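Local coordinates for phosphoenolpyruvate--glycerone phosphotransferase (Enterococcus faecalis, PDB 3B48), which probably serves as the homodimeric DhaM subunit of dihydroxyacetone kinase, relaying phosphoryl groups from phosphoenolpyruvate towards DhaL and dihydroxyacetone, at residues M52-T57 with V77-L82; E81-M86 with K93-V98. All coordinates share one frame; numbering follows the deposited sequence.

Contact 1 of 2, residues M52-T57 with V77-L82; sequences MKIIDT and VLSSEL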
HETATM    1  N   MSE B  52     -12.259   0.524 -17.137  1.00 26.98           N
HETATM    2  CA  MSE B  52     -13.331  -0.397 -17.494  1.00 28.14           C
HETATM    3  C   MSE B  52     -13.419  -1.608 -16.541  1.00 26.97           C
HETATM    4  O   MSE B  52     -14.441  -2.254 -16.447  1.00 27.07           O
HETATM    5  CB  MSE B  52     -13.168  -0.832 -18.948  1.00 29.06           C
HETATM    6  CG  MSE B  52     -14.484  -1.138 -19.677  1.00 34.54           C
HETATM    7 SE   MSE B  52     -15.673   0.422 -19.818  1.00 43.94          SE
HETATM    8  CE  MSE B  52     -14.551   1.572 -20.922  1.00 44.36           C
ATOM      9  N   LYS B  53     -12.360  -1.878 -15.795  1.00 26.35           N
ATOM     10  CA  LYS B  53     -12.401  -2.935 -14.736  1.00 26.11           C
ATOM     11  C   LYS B  53     -13.317  -2.557 -13.570  1.00 24.52           C
ATOM     12  O   LYS B  53     -14.097  -3.378 -13.106  1.00 23.00           O
ATOM     13  CB  LYS B  53     -10.979  -3.308 -14.264  1.00 25.28           C
ATOM     14  CG  LYS B  53     -10.156  -3.918 -15.403  1.00 25.80           C
ATOM     15  CD  LYS B  53      -8.747  -4.253 -14.971  1.00 30.54           C
ATOM     16  CE  LYS B  53      -8.605  -5.723 -14.635  1.00 31.87           C
ATOM     17  NZ  LYS B  53      -7.261  -5.984 -14.057  1.00 34.42           N
ATOM     18  N   ILE B  54     -13.218  -1.285 -13.167  1.00 23.61           N
ATOM     19  CA  ILE B  54     -14.084  -0.651 -12.189  1.00 23.22           C
ATOM     20  C   ILE B  54     -15.531  -0.598 -12.688  1.00 24.43           C
ATOM     21  O   ILE B  54     -16.432  -1.086 -12.002  1.00 24.11           O
ATOM     22  CB  ILE B  54     -13.591   0.794 -11.853  1.00 23.04           C
ATOM     23  CG1 ILE B  54     -12.090   0.796 -11.509  1.00 22.87           C
ATOM     24  CG2 ILE B  54     -14.401   1.388 -10.718  1.00 20.93           C
ATOM     25  CD1 ILE B  54     -11.426   2.177 -11.248  1.00 22.56           C
ATOM     26  N   ILE B  55     -15.746  -0.036 -13.896  1.00 25.66           N
ATOM     27  CA  ILE B  55     -17.074   0.060 -14.491  1.00 25.92           C
ATOM     28  C   ILE B  55     -17.755  -1.313 -14.559  1.00 26.26           C
ATOM     29  O   ILE B  55     -18.849  -1.483 -14.028  1.00 26.72           O
ATOM     30  CB  ILE B  55     -17.090   0.718 -15.928  1.00 26.61           C
ATOM     31  CG1 ILE B  55     -16.336   2.060 -16.001  1.00 26.76           C
ATOM     32  CG2 ILE B  55     -18.547   0.865 -16.480  1.00 25.86           C
ATOM     33  CD1 ILE B  55     -16.838   3.093 -15.081  1.00 29.65           C
ATOM     34  N   ASP B  56     -17.135  -2.277 -15.241  1.00 26.76           N
ATOM     35  CA  ASP B  56     -17.670  -3.636 -15.295  1.00 26.74           C
ATOM     36  C   ASP B  56     -17.951  -4.223 -13.893  1.00 26.75           C
ATOM     37  O   ASP B  56     -18.999  -4.801 -13.671  1.00 27.18           O
ATOM     38  CB  ASP B  56     -16.715  -4.552 -16.047  1.00 27.07           C
ATOM     39  CG  ASP B  56     -16.674  -4.277 -17.545  1.00 29.33           C
ATOM     40  OD1 ASP B  56     -17.690  -3.817 -18.139  1.00 29.80           O
ATOM     41  OD2 ASP B  56     -15.603  -4.546 -18.135  1.00 31.24           O
ATOM     42  N   THR B  57     -17.017  -4.065 -12.957  1.00 26.71           N
ATOM     43  CA  THR B  57     -17.216  -4.529 -11.587  1.00 27.07           C
ATOM     44  C   THR B  57     -18.472  -3.933 -10.953  1.00 26.92           C
ATOM     45  O   THR B  57     -19.317  -4.677 -10.456  1.00 27.26           O
ATOM     46  CB  THR B  57     -15.958  -4.265 -10.730  1.00 27.43           C
ATOM     47  OG1 THR B  57     -14.843  -4.965 -11.307  1.00 25.96           O
ATOM     48  CG2 THR B  57     -16.175  -4.721  -9.325  1.00 28.04           C
ATOM     49  N   VAL B  77      -4.995   6.327 -10.238  1.00 27.30           N
ATOM     50  CA  VAL B  77      -5.750   7.448  -9.690  1.00 27.08           C
ATOM     51  C   VAL B  77      -6.653   8.026 -10.765  1.00 27.14           C
ATOM     52  O   VAL B  77      -7.859   8.209 -10.537  1.00 26.79           O
ATOM     53  CB  VAL B  77      -4.785   8.543  -9.093  1.00 27.19           C
ATOM     54  CG1 VAL B  77      -5.535   9.825  -8.690  1.00 25.44           C
ATOM     55  CG2 VAL B  77      -4.041   7.975  -7.884  1.00 27.96           C
ATOM     56  N   LEU B  78      -6.062   8.313 -11.927  1.00 27.45           N
ATOM     57  CA  LEU B  78      -6.806   8.803 -13.081  1.00 27.88           C
ATOM     58  C   LEU B  78      -7.938   7.842 -13.483  1.00 27.90           C
ATOM     59  O   LEU B  78      -9.086   8.286 -13.700  1.00 28.06           O
ATOM     60  CB  LEU B  78      -5.876   9.094 -14.269  1.00 27.29           C
ATOM     61  CG  LEU B  78      -6.612   9.655 -15.494  1.00 28.42           C
ATOM     62  CD1 LEU B  78      -7.166  11.068 -15.233  1.00 28.37           C
ATOM     63  CD2 LEU B  78      -5.731   9.660 -16.736  1.00 28.43           C
ATOM     64  N   SER B  79      -7.629   6.546 -13.566  0.50 27.95           N
ATOM     65  CA  SER B  79      -8.621   5.514 -13.935  0.50 27.72           C
ATOM     66  C   SER B  79      -9.813   5.436 -12.963  0.50 27.98           C
ATOM     67  O   SER B  79     -10.954   5.184 -13.373  0.50 28.24           O
ATOM     68  CB  SER B  79      -7.930   4.150 -14.086  0.50 27.70           C
ATOM     69  OG  SER B  79      -8.831   3.074 -13.910  0.50 27.55           O
ATOM     70  N   SER B  80      -9.539   5.651 -11.678  1.00 27.61           N
ATOM     71  CA  SER B  80     -10.580   5.761 -10.654  1.00 27.54           C
ATOM     72  C   SER B  80     -11.471   7.007 -10.793  1.00 27.42           C
ATOM     73  O   SER B  80     -12.654   6.955 -10.456  1.00 27.05           O
ATOM     74  CB  SER B  80      -9.922   5.801  -9.281  1.00 27.47           C
ATOM     75  OG  SER B  80      -9.350   4.561  -9.033  1.00 28.25           O
ATOM     76  N   GLU B  81     -10.887   8.108 -11.274  1.00 26.81           N
ATOM     77  CA  GLU B  81     -11.623   9.358 -11.486  1.00 27.27           C
ATOM     78  C   GLU B  81     -12.441   9.324 -12.768  1.00 27.18           C
ATOM     79  O   GLU B  81     -13.582   9.794 -12.785  1.00 26.53           O
ATOM     80  CB  GLU B  81     -10.697  10.606 -11.484  1.00 26.48           C
ATOM     81  CG  GLU B  81      -9.917  10.804 -10.179  1.00 27.30           C
ATOM     82  CD  GLU B  81      -8.725  11.789 -10.256  1.00 27.77           C
ATOM     83  OE1 GLU B  81      -8.287  12.215 -11.352  1.00 29.68           O
ATOM     84  OE2 GLU B  81      -8.213  12.138  -9.182  1.00 28.76           O
ATOM     85  N   LEU B  82     -11.843   8.791 -13.838  1.00 27.62           N
ATOM     86  CA  LEU B  82     -12.530   8.672 -15.140  1.00 27.65           C
ATOM     87  C   LEU B  82     -13.703   7.683 -15.132  1.00 27.80           C
ATOM     88  O   LEU B  82     -14.656   7.852 -15.889  1.00 28.57           O
ATOM     89  CB  LEU B  82     -11.563   8.273 -16.246  1.00 27.07           C
ATOM     90  CG  LEU B  82     -10.355   9.143 -16.621  1.00 26.64           C
ATOM     91  CD1 LEU B  82      -9.464   8.362 -17.558  1.00 22.28           C
ATOM     92  CD2 LEU B  82     -10.772  10.480 -17.256  1.00 24.34           C
TER

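Contact 2 of 2, residues E81-M86 with K93-V98; sequences ELAFDM and KHYHLV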
ATOM      1  N   GLU B  81     -10.887   8.108 -11.274  1.00 26.81           N
ATOM      2  CA  GLU B  81     -11.623   9.358 -11.486  1.00 27.27           C
ATOM      3  C   GLU B  81     -12.441   9.324 -12.768  1.00 27.18           C
ATOM      4  O   GLU B  81     -13.582   9.794 -12.785  1.00 26.53           O
ATOM      5  CB  GLU B  81     -10.697  10.606 -11.484  1.00 26.48           C
ATOM      6  CG  GLU B  81      -9.917  10.804 -10.179  1.00 27.30           C
ATOM      7  CD  GLU B  81      -8.725  11.789 -10.256  1.00 27.77           C
ATOM      8  OE1 GLU B  81      -8.287  12.215 -11.352  1.00 29.68           O
ATOM      9  OE2 GLU B  81      -8.213  12.138  -9.182  1.00 28.76           O
ATOM     10  N   LEU B  82     -11.843   8.791 -13.838  1.00 27.62           N
ATOM     11  CA  LEU B  82     -12.530   8.672 -15.140  1.00 27.65           C
ATOM     12  C   LEU B  82     -13.703   7.683 -15.132  1.00 27.80           C
ATOM     13  O   LEU B  82     -14.656   7.852 -15.889  1.00 28.57           O
ATOM     14  CB  LEU B  82     -11.563   8.273 -16.246  1.00 27.07           C
ATOM     15  CG  LEU B  82     -10.355   9.143 -16.621  1.00 26.64           C
ATOM     16  CD1 LEU B  82      -9.464   8.362 -17.558  1.00 22.28           C
ATOM     17  CD2 LEU B  82     -10.772  10.480 -17.256  1.00 24.34           C
ATOM     18  N   ALA B  83     -13.628   6.672 -14.275  1.00 28.09           N
ATOM     19  CA  ALA B  83     -14.679   5.674 -14.138  1.00 28.16           C
ATOM     20  C   ALA B  83     -15.934   6.289 -13.579  1.00 28.00           C
ATOM     21  O   ALA B  83     -17.030   5.972 -14.031  1.00 28.21           O
ATOM     22  CB  ALA B  83     -14.211   4.507 -13.239  1.00 28.31           C
ATOM     23  N   PHE B  84     -15.760   7.166 -12.598  1.00 27.51           N
ATOM     24  CA  PHE B  84     -16.862   7.871 -11.962  1.00 27.54           C
ATOM     25  C   PHE B  84     -17.738   8.594 -12.989  1.00 27.38           C
ATOM     26  O   PHE B  84     -18.943   8.330 -13.083  1.00 27.13           O
ATOM     27  CB  PHE B  84     -16.331   8.851 -10.906  1.00 26.69           C
ATOM     28  CG  PHE B  84     -17.386   9.733 -10.308  1.00 26.77           C
ATOM     29  CD1 PHE B  84     -18.174   9.282  -9.258  1.00 26.14           C
ATOM     30  CD2 PHE B  84     -17.604  11.031 -10.802  1.00 24.95           C
ATOM     31  CE1 PHE B  84     -19.148  10.118  -8.701  1.00 24.38           C
ATOM     32  CE2 PHE B  84     -18.593  11.841 -10.271  1.00 23.37           C
ATOM     33  CZ  PHE B  84     -19.354  11.388  -9.214  1.00 24.68           C
ATOM     34  N   ASP B  85     -17.124   9.491 -13.754  1.00 27.93           N
ATOM     35  CA  ASP B  85     -17.807  10.208 -14.825  1.00 28.70           C
ATOM     36  C   ASP B  85     -18.498   9.334 -15.891  1.00 28.34           C
ATOM     37  O   ASP B  85     -19.318   9.833 -16.669  1.00 28.09           O
ATOM     38  CB  ASP B  85     -16.840  11.207 -15.462  1.00 29.68           C
ATOM     39  CG  ASP B  85     -16.413  12.323 -14.488  1.00 32.32           C
ATOM     40  OD1 ASP B  85     -17.239  12.733 -13.626  1.00 33.79           O
ATOM     41  OD2 ASP B  85     -15.256  12.805 -14.597  1.00 34.77           O
HETATM   42  N   MSE B  86     -18.194   8.038 -15.906  1.00 28.60           N
HETATM   43  CA  MSE B  86     -18.773   7.081 -16.884  1.00 29.22           C
HETATM   44  C   MSE B  86     -20.047   6.381 -16.391  1.00 29.42           C
HETATM   45  O   MSE B  86     -20.788   5.757 -17.167  1.00 29.48           O
HETATM   46  CB  MSE B  86     -17.734   6.008 -17.274  1.00 29.41           C
HETATM   47  CG  MSE B  86     -16.502   6.512 -18.034  1.00 29.47           C
HETATM   48 SE   MSE B  86     -16.969   7.448 -19.665  1.00 36.44          SE
HETATM   49  CE  MSE B  86     -16.980   9.324 -19.083  1.00 31.87           C
ATOM     50  N   LYS B  93     -23.902   7.982  -6.784  1.00 28.15           N
ATOM     51  CA  LYS B  93     -24.309   8.203  -5.389  1.00 28.72           C
ATOM     52  C   LYS B  93     -23.787   7.079  -4.467  1.00 28.88           C
ATOM     53  O   LYS B  93     -23.665   7.244  -3.241  1.00 28.40           O
ATOM     54  CB  LYS B  93     -25.840   8.362  -5.318  1.00 29.26           C
ATOM     55  CG  LYS B  93     -26.447   8.349  -3.910  1.00 30.22           C
ATOM     56  CD  LYS B  93     -27.756   9.110  -3.836  1.00 32.30           C
ATOM     57  CE  LYS B  93     -27.522  10.628  -3.769  1.00 33.11           C
ATOM     58  NZ  LYS B  93     -28.671  11.362  -4.372  1.00 32.26           N
ATOM     59  N   HIS B  94     -23.456   5.948  -5.087  1.00 28.71           N
ATOM     60  CA  HIS B  94     -22.886   4.821  -4.380  1.00 28.63           C
ATOM     61  C   HIS B  94     -21.386   4.607  -4.631  1.00 27.90           C
ATOM     62  O   HIS B  94     -20.846   3.590  -4.230  1.00 27.55           O
ATOM     63  CB  HIS B  94     -23.706   3.563  -4.684  1.00 29.02           C
ATOM     64  CG  HIS B  94     -25.132   3.680  -4.252  1.00 30.19           C
ATOM     65  ND1 HIS B  94     -25.491   4.043  -2.969  1.00 31.41           N
ATOM     66  CD2 HIS B  94     -26.291   3.525  -4.937  1.00 32.51           C
ATOM     67  CE1 HIS B  94     -26.808   4.094  -2.881  1.00 30.67           C
ATOM     68  NE2 HIS B  94     -27.317   3.778  -4.059  1.00 30.47           N
ATOM     69  N   TYR B  95     -20.724   5.567  -5.285  1.00 27.37           N
ATOM     70  CA  TYR B  95     -19.299   5.442  -5.639  1.00 26.96           C
ATOM     71  C   TYR B  95     -18.449   6.417  -4.831  1.00 27.11           C
ATOM     72  O   TYR B  95     -18.639   7.653  -4.901  1.00 26.52           O
ATOM     73  CB  TYR B  95     -19.137   5.712  -7.124  1.00 26.80           C
ATOM     74  CG  TYR B  95     -17.761   5.502  -7.760  1.00 27.20           C
ATOM     75  CD1 TYR B  95     -17.541   4.388  -8.572  1.00 27.60           C
ATOM     76  CD2 TYR B  95     -16.721   6.456  -7.648  1.00 26.69           C
ATOM     77  CE1 TYR B  95     -16.331   4.193  -9.212  1.00 27.35           C
ATOM     78  CE2 TYR B  95     -15.489   6.257  -8.307  1.00 25.59           C
ATOM     79  CZ  TYR B  95     -15.329   5.110  -9.088  1.00 25.14           C
ATOM     80  OH  TYR B  95     -14.199   4.828  -9.770  1.00 25.54           O
ATOM     81  N   HIS B  96     -17.513   5.863  -4.061  1.00 27.53           N
ATOM     82  CA  HIS B  96     -16.729   6.668  -3.108  1.00 27.96           C
ATOM     83  C   HIS B  96     -15.231   6.523  -3.339  1.00 28.13           C
ATOM     84  O   HIS B  96     -14.639   5.463  -3.047  1.00 29.33           O
ATOM     85  CB  HIS B  96     -17.045   6.321  -1.633  1.00 28.03           C
ATOM     86  CG  HIS B  96     -18.496   6.029  -1.345  1.00 26.96           C
ATOM     87  ND1 HIS B  96     -19.394   6.998  -0.961  1.00 28.40           N
ATOM     88  CD2 HIS B  96     -19.185   4.861  -1.347  1.00 26.67           C
ATOM     89  CE1 HIS B  96     -20.579   6.447  -0.756  1.00 28.74           C
ATOM     90  NE2 HIS B  96     -20.479   5.149  -0.988  1.00 28.46           N
ATOM     91  N   LEU B  97     -14.624   7.596  -3.838  1.00 27.34           N
ATOM     92  CA  LEU B  97     -13.185   7.705  -3.988  1.00 26.60           C
ATOM     93  C   LEU B  97     -12.594   7.979  -2.619  1.00 27.02           C
ATOM     94  O   LEU B  97     -12.829   9.045  -2.025  1.00 26.08           O
ATOM     95  CB  LEU B  97     -12.825   8.874  -4.913  1.00 26.72           C
ATOM     96  CG  LEU B  97     -13.187   8.762  -6.385  1.00 27.38           C
ATOM     97  CD1 LEU B  97     -13.045  10.123  -7.065  1.00 27.78           C
ATOM     98  CD2 LEU B  97     -12.358   7.691  -7.088  1.00 27.59           C
ATOM     99  N   VAL B  98     -11.814   7.035  -2.107  1.00 27.07           N
ATOM    100  CA  VAL B  98     -11.379   7.170  -0.732  1.00 27.13           C
ATOM    101  C   VAL B  98     -10.002   7.771  -0.729  1.00 27.47           C
ATOM    102  O   VAL B  98      -9.043   7.160  -1.200  1.00 27.50           O
ATOM    103  CB  VAL B  98     -11.406   5.842   0.072  1.00 27.27           C
ATOM    104  CG1 VAL B  98     -11.394   6.131   1.590  1.00 25.14           C
ATOM    105  CG2 VAL B  98     -12.614   5.005  -0.287  1.00 27.05           C
TER

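Contact 1 of 2, residues M52-T57 with V77-L82
Ile54 and Ser80 mark the nearest approach of the two helical segments, their CA atoms 7.5 Å apart, and it is here that helix 51-60 packs beside helix 75-84. Both helices belong to the alpha/beta fold of an EIIA-Man-type domain, which has a parallel four-stranded sheet of strand order 2-1-3-4. One branched side chain, Ile54, meets a patch of backbone and two small serines. From 52-57 only Ile54 comes within 4.5 Å of the other segment, and its partners are Ser79 and Ser80.

The CB of Ile54 points toward the neighbouring helix. Its CG1 branch lies anti to the carbonyl carbon and continues fully extended (chi2 176°), which carries CD1 across the gap to the backbone of the partner. There Ile54 CD1 lies 3.7 Å from Ser79 O and equally far from Ser80 CA. The Ser80 hydroxyl is part of the same methyl's surroundings, Ser80 OG being 3.9 Å from Ile54 CD1. These are van der Waals contacts; the Ser80 hydroxyl is engaged within its own helix by Ala76 O. Ile54 also packs on Leu9 and Val11 of strand 6-11, so its side chain occupies the wedge between two helices and the sheet.

Within helix 51-60, Lys53 O accepts two bonds from one residue, four positions on. Thr57 N and Thr57 OG1 approach Lys53 O from opposite faces of the carbonyl plane, the hydroxyl oxygen tilted 26° from that plane.

Contact 2 of 2, residues E81-M86 with K93-V98
Tyr95 OH hydrogen-bonds to Ser80 O, one residue before 81-86, and also lies 3.5 Å from Ala83 CB, so a polar and an apolar contact share the end of this side chain. The setting is the beta-alpha-beta crossover in which helix 75-84 connects the parallel neighbours 66-71 and 95-97, and Tyr95 extends from the second of these strands toward the crossover helix. Its CG is anti to the backbone N (chi1 -174°), which sends the ring to Ala83 and Phe84.

One face of that ring carries Phe84 CA, 4.2 Å above the plane and displaced toward the rim. The two aromatic rings meet obliquely, with centroids 5.7 Å apart and planes at 55°. Their closest atoms are Phe84 CD1 and Tyr95 CD2, at 3.6 Å, the tyrosine carbon lying at the edge of the phenylalanine ring. Phe84 CB adds a contact of 3.8 Å to Tyr95 CE2.

Further along the strand, Leu97 makes a looser contact with Glu81. Glu81 OE2 is hydrogen-bonded to Trp134 NE1 of the second subunit, while Leu97 CD1 lies 4.5 Å from Glu81 CG.

Along the chain, helix 51-60 comes first, then strand 66-71, helix 75-84 and strand 95-97. Contact 1 closes the span from 57 to 77, whose 19 intervening residues include strand 66-71; contact 2 closes the much shorter span from 86 to 93, which contains helix 89-92. The loops follow one another without nesting; the two contacts share Glu81 and Leu82 on helix 75-84, and their centres are 8 Å apart. The helix is thus joined to helix 51-60 on one flank and to the outer strand 95-97 on another. Ile54 CG2, 3.6 Å from Tyr95 OH, makes the two contacts continuous, and both also reach the second subunit.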